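Local coordinates for core protein VP4 (Bluetongue virus, PDB 2JHP) that caps viral messenger RNA as a multifunctional enzyme of the inner core, binding guanine and S-adenosyl-L-homocysteine in separate pockets, at residues A[56-59]-A[60-63]; A[493-496]-A[497-501]; A[513-516]-A[517-521]. One frame throughout, in Å; residues are numbered along the deposited sequence.

Interaction 1: residues A[56-59]-A[60-63]; sequences KWTI and RQLR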
loop_
_atom_site.group_PDB
_atom_site.type_symbol
_atom_site.label_atom_id
_atom_site.label_comp_id
_atom_site.label_asym_id
_atom_site.label_seq_id
_atom_site.Cartn_x
_atom_site.Cartn_y
_atom_site.Cartn_z
ATOM N N LYS A 56 -19.300 -27.628 3.054
ATOM C CA LYS A 56 -18.333 -28.641 3.489
ATOM C C LYS A 56 -16.888 -28.313 3.073
ATOM O O LYS A 56 -15.977 -29.132 3.238
ATOM C CB LYS A 56 -18.759 -30.046 3.039
ATOM C CG LYS A 56 -18.677 -30.313 1.544
ATOM C CD LYS A 56 -19.010 -31.765 1.268
ATOM C CE LYS A 56 -18.476 -32.219 -0.072
ATOM N NZ LYS A 56 -18.795 -33.659 -0.308
ATOM N N TRP A 57 -16.691 -27.099 2.563
ATOM C CA TRP A 57 -15.363 -26.608 2.175
ATOM C C TRP A 57 -14.844 -25.504 3.105
ATOM O O TRP A 57 -15.614 -24.648 3.559
ATOM C CB TRP A 57 -15.375 -26.129 0.720
ATOM C CG TRP A 57 -15.888 -27.173 -0.251
ATOM C CD1 TRP A 57 -17.001 -27.084 -1.039
ATOM C CD2 TRP A 57 -15.311 -28.459 -0.518
ATOM N NE1 TRP A 57 -17.145 -28.229 -1.788
ATOM C CE2 TRP A 57 -16.124 -29.091 -1.484
ATOM C CE3 TRP A 57 -14.181 -29.139 -0.036
ATOM C CZ2 TRP A 57 -15.847 -30.369 -1.978
ATOM C CZ3 TRP A 57 -13.906 -30.407 -0.527
ATOM C CH2 TRP A 57 -14.736 -31.011 -1.488
ATOM N N THR A 58 -13.542 -25.540 3.397
ATOM C CA THR A 58 -12.916 -24.514 4.238
ATOM C C THR A 58 -12.655 -23.226 3.446
ATOM O O THR A 58 -12.524 -23.242 2.214
ATOM C CB THR A 58 -11.587 -24.977 4.876
ATOM O OG1 THR A 58 -10.591 -25.123 3.859
ATOM C CG2 THR A 58 -11.749 -26.298 5.658
ATOM N N ILE A 59 -12.580 -22.116 4.169
ATOM C CA ILE A 59 -12.322 -20.804 3.588
ATOM C C ILE A 59 -11.082 -20.777 2.664
ATOM O O ILE A 59 -11.175 -20.355 1.508
ATOM C CB ILE A 59 -12.282 -19.687 4.690
ATOM C CG1 ILE A 59 -11.817 -18.359 4.103
ATOM C CG2 ILE A 59 -11.380 -20.062 5.849
ATOM C CD1 ILE A 59 -12.791 -17.744 3.204
ATOM N N ARG A 60 -9.948 -21.249 3.177
ATOM C CA ARG A 60 -8.693 -21.320 2.438
ATOM C C ARG A 60 -8.776 -22.208 1.208
ATOM O O ARG A 60 -8.095 -21.944 0.210
ATOM C CB ARG A 60 -7.578 -21.846 3.341
ATOM C CG ARG A 60 -7.061 -20.844 4.365
ATOM C CD ARG A 60 -5.939 -21.465 5.130
ATOM N NE ARG A 60 -4.681 -21.416 4.397
ATOM C CZ ARG A 60 -3.793 -22.404 4.362
ATOM N NH1 ARG A 60 -4.030 -23.547 4.994
ATOM N NH2 ARG A 60 -2.670 -22.250 3.677
ATOM N N GLN A 61 -9.577 -23.274 1.294
ATOM C CA GLN A 61 -9.818 -24.141 0.147
ATOM C C GLN A 61 -10.538 -23.343 -0.916
ATOM O O GLN A 61 -10.093 -23.299 -2.070
ATOM C CB GLN A 61 -10.611 -25.387 0.527
ATOM C CG GLN A 61 -9.754 -26.446 1.169
ATOM C CD GLN A 61 -10.505 -27.750 1.466
ATOM O OE1 GLN A 61 -11.628 -27.738 1.988
ATOM N NE2 GLN A 61 -9.869 -28.880 1.145
ATOM N N LEU A 62 -11.622 -22.679 -0.516
ATOM C CA LEU A 62 -12.401 -21.867 -1.455
ATOM C C LEU A 62 -11.615 -20.670 -1.993
ATOM O O LEU A 62 -11.745 -20.319 -3.162
ATOM C CB LEU A 62 -13.755 -21.449 -0.858
ATOM C CG LEU A 62 -14.807 -22.557 -0.703
ATOM C CD1 LEU A 62 -16.108 -22.040 -0.091
ATOM C CD2 LEU A 62 -15.094 -23.252 -2.029
ATOM N N ARG A 63 -10.782 -20.060 -1.152
ATOM C CA ARG A 63 -9.931 -18.958 -1.617
ATOM C C ARG A 63 -8.880 -19.413 -2.631
ATOM O O ARG A 63 -8.551 -18.678 -3.563
ATOM C CB ARG A 63 -9.270 -18.236 -0.449
ATOM C CG ARG A 63 -10.204 -17.321 0.331
ATOM C CD ARG A 63 -10.737 -16.174 -0.459
ATOM N NE ARG A 63 -11.300 -15.178 0.438
ATOM C CZ ARG A 63 -12.293 -14.344 0.131
ATOM N NH1 ARG A 63 -12.873 -14.390 -1.062
ATOM N NH2 ARG A 63 -12.727 -13.468 1.030
#
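Thr-58 and Gln-61 exchange hydrogen bonds across the first turn of helix 59-64, and this reciprocity identifies a capping box with Thr-58 as N-cap. Thr-58 N donates to Gln-61 OE1 at 3.2 Å; the bond is almost straight (172° at the hydrogen), and the donor lies in the amide's carbonyl plane, on a lone pair of OE1. The return bond is weak, Gln-61 N reaching Thr-58 OG1 at 3.3 Å. Torsions account for both. The Thr-58 hydroxyl stands between its own backbone N and carbonyl carbon (chi1 69°), within range of Gln-61 N, while Gln-61 swings CG away from its carbonyl carbon and then runs extended, bringing its amide back to Thr-58 N. On the way Gln-61 CG passes 3.1 Å from Thr-58 OG1. The far end of that amide, NE2, donates to Val-597 O, so both ends are held and rotation of the amide is restricted.

Trp-57 meets the same oxygen with its rim: CE3 lies 3.5 Å from Gln-61 OE1, which sits at the indole edge in its plane, ring and amide being inclined by 64°. Lys-56 CG sits over the rim of one indole face, and Trp-57 CB packs 3.9 Å from Leu-62 CG. Helical bonds follow from Leu-62 N to Thr-58 O (2.9 Å) and from Arg-63 N to Ile-59 O (2.7 Å). Ile-59 CD1 meets Arg-63 CG where the two side chains cross at a slant; the Arg-63 guanidinium is bonded to Asp-86, Phe-67 O and Leu-489 O.

Helix 59-64 lies on the connection between strands 48-51 and 67-71 of the five-stranded parallel sheet: Ile-59 and Leu-62 press on Phe-69, and Trp-57 rests against Leu-34 and Leu-37 of helix 34-41.

Interaction 2: residues A[493-496]-A[497-501]; sequences PAWA and MNFAV. With GUN (guanine), chain E.
Trp-495 offers one indole face to the edge of Phe-499, forming an offset edge-to-face pair. The evidence is a separation of 5.4 Å between the centroids of the Trp-495 five-membered ring and the Phe-499 ring, with the planes at 74°. Phe-499 CE1 makes the approach, over the rim of the indole and 3.6 Å from Trp-495 NE1. Guanine stands instead at the indole's edge, its N2 2.8 Å from Trp-495 NE1; both nitrogens carry hydrogens, so this short approach is no evidence of a bond, and its exact length is doubtful. At the benzo end of the indole, Asn-498 ND2 comes within 3.5 Å of Trp-495 CE3, the amide plane nearly perpendicular to the ring (87°). The Phe-499 ring also has Ala-496 O at its edge, in plane.

The indole reaches this position because Trp-495 CG is anti to its backbone N (chi1 178°), which sends the ring back toward the residues that follow the helix. Three backbone bonds fix the exit. Met-497 N donates to Pro-493 O at 3.0 Å, closing the last helical turn, and Asn-498 N follows to Trp-495 O at 2.8 Å. Phe-499 N then binds Ala-496 O at 3.1 Å, closing a type I beta turn. In the latter two bonds the donor stands well above the carbonyl plane, off the lone pairs. Met-497 CG lies against Pro-493 O.

Arg-114 makes a cation-pi contact with Trp-495, while Tyr-446 packs edge-to-face on it and hydrogen-bonds guanine through OH. The tight helix-to-strand turn places Trp-495 in a guanine pocket just ahead of strand 499-503. That strand is the antiparallel one inserted between 433-437 and 466-469 in a 3-2-1-4-5-7-6 sheet, the order of the Rossmann-like methyltransferase fold.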
loop_
_atom_site.group_PDB
_atom_site.type_symbol
_atom_site.label_atom_id
_atom_site.label_comp_id
_atom_site.label_asym_id
_atom_site.label_seq_id
_atom_site.Cartn_x
_atom_site.Cartn_y
_atom_site.Cartn_z
ATOM N N PRO A 493 -9.245 -12.727 -4.798
ATOM C CA PRO A 493 -8.186 -13.646 -5.235
ATOM C C PRO A 493 -7.658 -13.411 -6.663
ATOM O O PRO A 493 -6.447 -13.533 -6.895
ATOM C CB PRO A 493 -8.838 -15.023 -5.065
ATOM C CG PRO A 493 -9.847 -14.796 -3.939
ATOM C CD PRO A 493 -10.423 -13.458 -4.293
ATOM N N ALA A 494 -8.540 -13.062 -7.598
ATOM C CA ALA A 494 -8.124 -12.740 -8.966
ATOM C C ALA A 494 -7.157 -11.545 -8.997
ATOM O O ALA A 494 -6.117 -11.578 -9.666
ATOM C CB ALA A 494 -9.331 -12.469 -9.832
ATOM N N TRP A 495 -7.505 -10.501 -8.255
ATOM C CA TRP A 495 -6.676 -9.327 -8.149
ATOM C C TRP A 495 -5.306 -9.682 -7.583
ATOM O O TRP A 495 -4.286 -9.389 -8.198
ATOM C CB TRP A 495 -7.365 -8.262 -7.288
ATOM C CG TRP A 495 -6.515 -7.060 -7.117
ATOM C CD1 TRP A 495 -5.850 -6.683 -5.986
ATOM C CD2 TRP A 495 -6.182 -6.092 -8.123
ATOM N NE1 TRP A 495 -5.141 -5.531 -6.221
ATOM C CE2 TRP A 495 -5.335 -5.139 -7.518
ATOM C CE3 TRP A 495 -6.550 -5.916 -9.463
ATOM C CZ2 TRP A 495 -4.828 -4.027 -8.214
ATOM C CZ3 TRP A 495 -6.049 -4.812 -10.157
ATOM C CH2 TRP A 495 -5.192 -3.887 -9.531
ATOM N N ALA A 496 -5.299 -10.317 -6.412
ATOM C CA ALA A 496 -4.080 -10.796 -5.754
ATOM C C ALA A 496 -3.186 -11.545 -6.743
ATOM O O ALA A 496 -1.981 -11.352 -6.757
ATOM C CB ALA A 496 -4.437 -11.679 -4.561
ATOM N N MET A 497 -3.810 -12.340 -7.607
ATOM C CA MET A 497 -3.117 -13.133 -8.617
ATOM C C MET A 497 -2.522 -12.374 -9.803
ATOM O O MET A 497 -1.853 -12.980 -10.634
ATOM C CB MET A 497 -4.010 -14.274 -9.094
ATOM C CG MET A 497 -3.998 -15.455 -8.148
ATOM S SD MET A 497 -5.178 -16.736 -8.530
ATOM C CE MET A 497 -4.189 -17.749 -9.600
ATOM N N ASN A 498 -2.755 -11.062 -9.884
ATOM C CA ASN A 498 -2.006 -10.212 -10.804
ATOM C C ASN A 498 -0.603 -9.884 -10.315
ATOM O O ASN A 498 0.182 -9.295 -11.058
ATOM C CB ASN A 498 -2.732 -8.891 -11.020
ATOM C CG ASN A 498 -4.006 -9.045 -11.827
ATOM O OD1 ASN A 498 -4.050 -9.763 -12.825
ATOM N ND2 ASN A 498 -5.052 -8.359 -11.397
ATOM N N PHE A 499 -0.298 -10.224 -9.057
ATOM C CA PHE A 499 0.988 -9.876 -8.457
ATOM C C PHE A 499 1.836 -11.117 -8.149
ATOM O O PHE A 499 1.317 -12.188 -7.793
ATOM C CB PHE A 499 0.806 -9.035 -7.180
ATOM C CG PHE A 499 0.168 -7.657 -7.395
ATOM C CD1 PHE A 499 -1.204 -7.462 -7.239
ATOM C CD2 PHE A 499 0.954 -6.539 -7.690
ATOM C CE1 PHE A 499 -1.763 -6.183 -7.414
ATOM C CE2 PHE A 499 0.391 -5.292 -7.856
ATOM C CZ PHE A 499 -0.971 -5.117 -7.719
ATOM N N ALA A 500 3.145 -10.989 -8.309
ATOM C CA ALA A 500 4.029 -11.941 -7.666
ATOM C C ALA A 500 4.478 -11.300 -6.379
ATOM O O ALA A 500 4.676 -10.082 -6.327
ATOM C CB ALA A 500 5.252 -12.335 -8.552
ATOM N N VAL A 501 4.606 -12.129 -5.343
ATOM C CA VAL A 501 5.066 -11.682 -4.038
ATOM C C VAL A 501 6.221 -12.529 -3.573
ATOM O O VAL A 501 6.181 -13.764 -3.632
ATOM C CB VAL A 501 3.963 -11.744 -2.972
ATOM C CG1 VAL A 501 4.478 -11.173 -1.677
ATOM C CG2 VAL A 501 2.724 -10.990 -3.421
HETATM N N9 GUN E . -3.328 -0.344 -1.499
HETATM C C8 GUN E . -2.793 0.811 -1.893
HETATM N N7 GUN E . -2.414 0.707 -3.169
HETATM C C5 GUN E . -2.711 -0.519 -3.598
HETATM C C6 GUN E . -2.550 -1.179 -4.818
HETATM O O6 GUN E . -2.036 -0.608 -5.779
HETATM N N1 GUN E . -2.983 -2.506 -4.942
HETATM C C2 GUN E . -3.562 -3.128 -3.825
HETATM N N2 GUN E . -3.982 -4.376 -3.904
HETATM N N3 GUN E . -3.700 -2.462 -2.665
HETATM C C4 GUN E . -3.295 -1.189 -2.529
#

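Interaction 3: residues A[513-516]-A[517-521]; sequences PDIS and LCRFI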
loop_
_atom_site.group_PDB
_atom_site.type_symbol
_atom_site.label_atom_id
_atom_site.label_comp_id
_atom_site.label_asym_id
_atom_site.label_seq_id
_atom_site.Cartn_x
_atom_site.Cartn_y
_atom_site.Cartn_z
ATOM N N PRO A 513 2.594 -29.834 1.039
ATOM C CA PRO A 513 2.031 -29.244 -0.173
ATOM C C PRO A 513 0.795 -28.375 0.079
ATOM O O PRO A 513 -0.270 -28.627 -0.503
ATOM C CB PRO A 513 1.639 -30.474 -0.994
ATOM C CG PRO A 513 1.224 -31.468 0.037
ATOM C CD PRO A 513 2.147 -31.230 1.209
ATOM N N ASP A 514 0.944 -27.349 0.915
ATOM C CA ASP A 514 -0.181 -26.486 1.269
ATOM C C ASP A 514 -0.713 -25.625 0.110
ATOM O O ASP A 514 0.032 -25.244 -0.790
ATOM C CB ASP A 514 0.187 -25.606 2.454
ATOM C CG ASP A 514 -0.991 -24.827 2.980
ATOM O OD1 ASP A 514 -1.835 -25.412 3.699
ATOM O OD2 ASP A 514 -1.075 -23.626 2.653
ATOM N N ILE A 515 -2.013 -25.342 0.161
ATOM C CA ILE A 515 -2.727 -24.518 -0.817
ATOM C C ILE A 515 -1.942 -23.279 -1.267
ATOM O O ILE A 515 -1.929 -22.945 -2.450
ATOM C CB ILE A 515 -4.139 -24.146 -0.267
ATOM C CG1 ILE A 515 -5.183 -25.116 -0.799
ATOM C CG2 ILE A 515 -4.570 -22.743 -0.647
ATOM C CD1 ILE A 515 -6.384 -25.233 0.094
ATOM N N SER A 516 -1.279 -22.621 -0.313
ATOM C CA SER A 516 -0.425 -21.468 -0.570
ATOM C C SER A 516 0.558 -21.758 -1.699
ATOM O O SER A 516 0.844 -20.901 -2.524
ATOM C CB SER A 516 0.328 -21.100 0.714
ATOM O OG SER A 516 1.172 -22.151 1.146
ATOM N N LEU A 517 1.069 -22.982 -1.713
ATOM C CA LEU A 517 1.986 -23.440 -2.742
ATOM C C LEU A 517 1.240 -23.977 -3.984
ATOM O O LEU A 517 1.551 -23.593 -5.111
ATOM C CB LEU A 517 2.911 -24.510 -2.150
ATOM C CG LEU A 517 3.994 -25.152 -3.016
ATOM C CD1 LEU A 517 5.072 -24.140 -3.385
ATOM C CD2 LEU A 517 4.598 -26.382 -2.314
ATOM N N CYS A 518 0.247 -24.842 -3.753
ATOM C CA CYS A 518 -0.335 -25.686 -4.792
ATOM C C CYS A 518 -1.825 -25.474 -5.003
ATOM O O CYS A 518 -2.649 -25.880 -4.183
ATOM C CB CYS A 518 -0.064 -27.163 -4.489
ATOM S SG CYS A 518 1.682 -27.571 -4.373
ATOM N N ARG A 519 -2.152 -24.829 -6.119
ATOM C CA ARG A 519 -3.531 -24.706 -6.572
ATOM C C ARG A 519 -3.623 -25.218 -8.009
ATOM O O ARG A 519 -4.287 -26.217 -8.263
ATOM C CB ARG A 519 -4.036 -23.266 -6.403
ATOM C CG ARG A 519 -4.307 -22.894 -4.919
ATOM C CD ARG A 519 -4.077 -21.426 -4.596
ATOM N NE ARG A 519 -2.651 -21.138 -4.445
ATOM C CZ ARG A 519 -1.961 -20.299 -5.208
ATOM N NH1 ARG A 519 -2.567 -19.616 -6.182
ATOM N NH2 ARG A 519 -0.664 -20.129 -4.986
ATOM N N PHE A 520 -2.914 -24.551 -8.923
ATOM C CA PHE A 520 -2.761 -24.940 -10.337
ATOM C C PHE A 520 -4.090 -25.064 -11.075
ATOM O O PHE A 520 -4.295 -25.990 -11.878
ATOM C CB PHE A 520 -1.925 -26.218 -10.488
ATOM C CG PHE A 520 -0.573 -26.137 -9.851
ATOM C CD1 PHE A 520 -0.228 -27.006 -8.822
ATOM C CD2 PHE A 520 0.362 -25.188 -10.273
ATOM C CE1 PHE A 520 1.020 -26.940 -8.228
ATOM C CE2 PHE A 520 1.610 -25.105 -9.678
ATOM C CZ PHE A 520 1.939 -25.988 -8.654
ATOM N N ILE A 521 -4.983 -24.120 -10.791
ATOM C CA ILE A 521 -6.310 -24.094 -11.389
ATOM C C ILE A 521 -6.190 -23.832 -12.892
ATOM O O ILE A 521 -5.545 -22.872 -13.322
ATOM C CB ILE A 521 -7.232 -23.038 -10.707
ATOM C CG1 ILE A 521 -7.398 -23.331 -9.202
ATOM C CG2 ILE A 521 -8.576 -22.944 -11.423
ATOM C CD1 ILE A 521 -8.024 -24.686 -8.863
#
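Asp-514 O gathers Leu-517 N at 2.7 Å and Cys-518 N at 3.0 Å, the two donors arriving from opposite faces of its carbonyl plane. Ile-515, Ser-516 and Leu-517 have helix-like backbone angles, so residues 514-518 coil through a single turn within a long loop.

The side chain of Asp-514 secures the start of the coil. Its OD2 accepts from Ser-516 N at 3.1 Å, an Asx turn, and from Ser-516 OG on the anti lone pair; it also forms a salt bridge with Arg-60, modelled too short to trust in detail.

Arg-519 secures the other end by folding back. Bends at chi2 and chi3 (chi3 -78°) turn its guanidinium edge toward two successive carbonyls: NE donates to Ile-515 O at 2.8 Å and NH2 to Ser-516 O at 3.0 Å. Both oxygens lie close to the guanidinium plane, Ile-515 O within 4°, so the pair of bonds limits rotation of the group. NH1 completes a salt bridge with Asp-469.

The coil touches helices 470-480 and 568-576: Ser-516 meets Phe-476 and Trp-479 of the one and Trp-570 of the other, where Leu-517 also lies on Trp-570 and Cys-518 on Trp-571.

How the interactions relate
The three contacts adjoin in space, although interaction 1 lies more than 400 residues before the others. Interactions 1 and 3 have centres about 13 Å apart and are joined by the Arg-60 to Asp-514 salt bridge and by Ile-515 CD1, which packs 3.6 Å from Gln-61 CA. Interaction 2, centred about 18 Å from interaction 1, meets it where Arg-63 CD packs 3.8 Å from Pro-493 CG. Its link to interaction 3 is looser, Met-497 CE lying 4.2 Å from Arg-519 NH1. Only interaction 2 contributes to a ligand pocket; the Arg-63 side chain remains about 14 Å from a bound guanine.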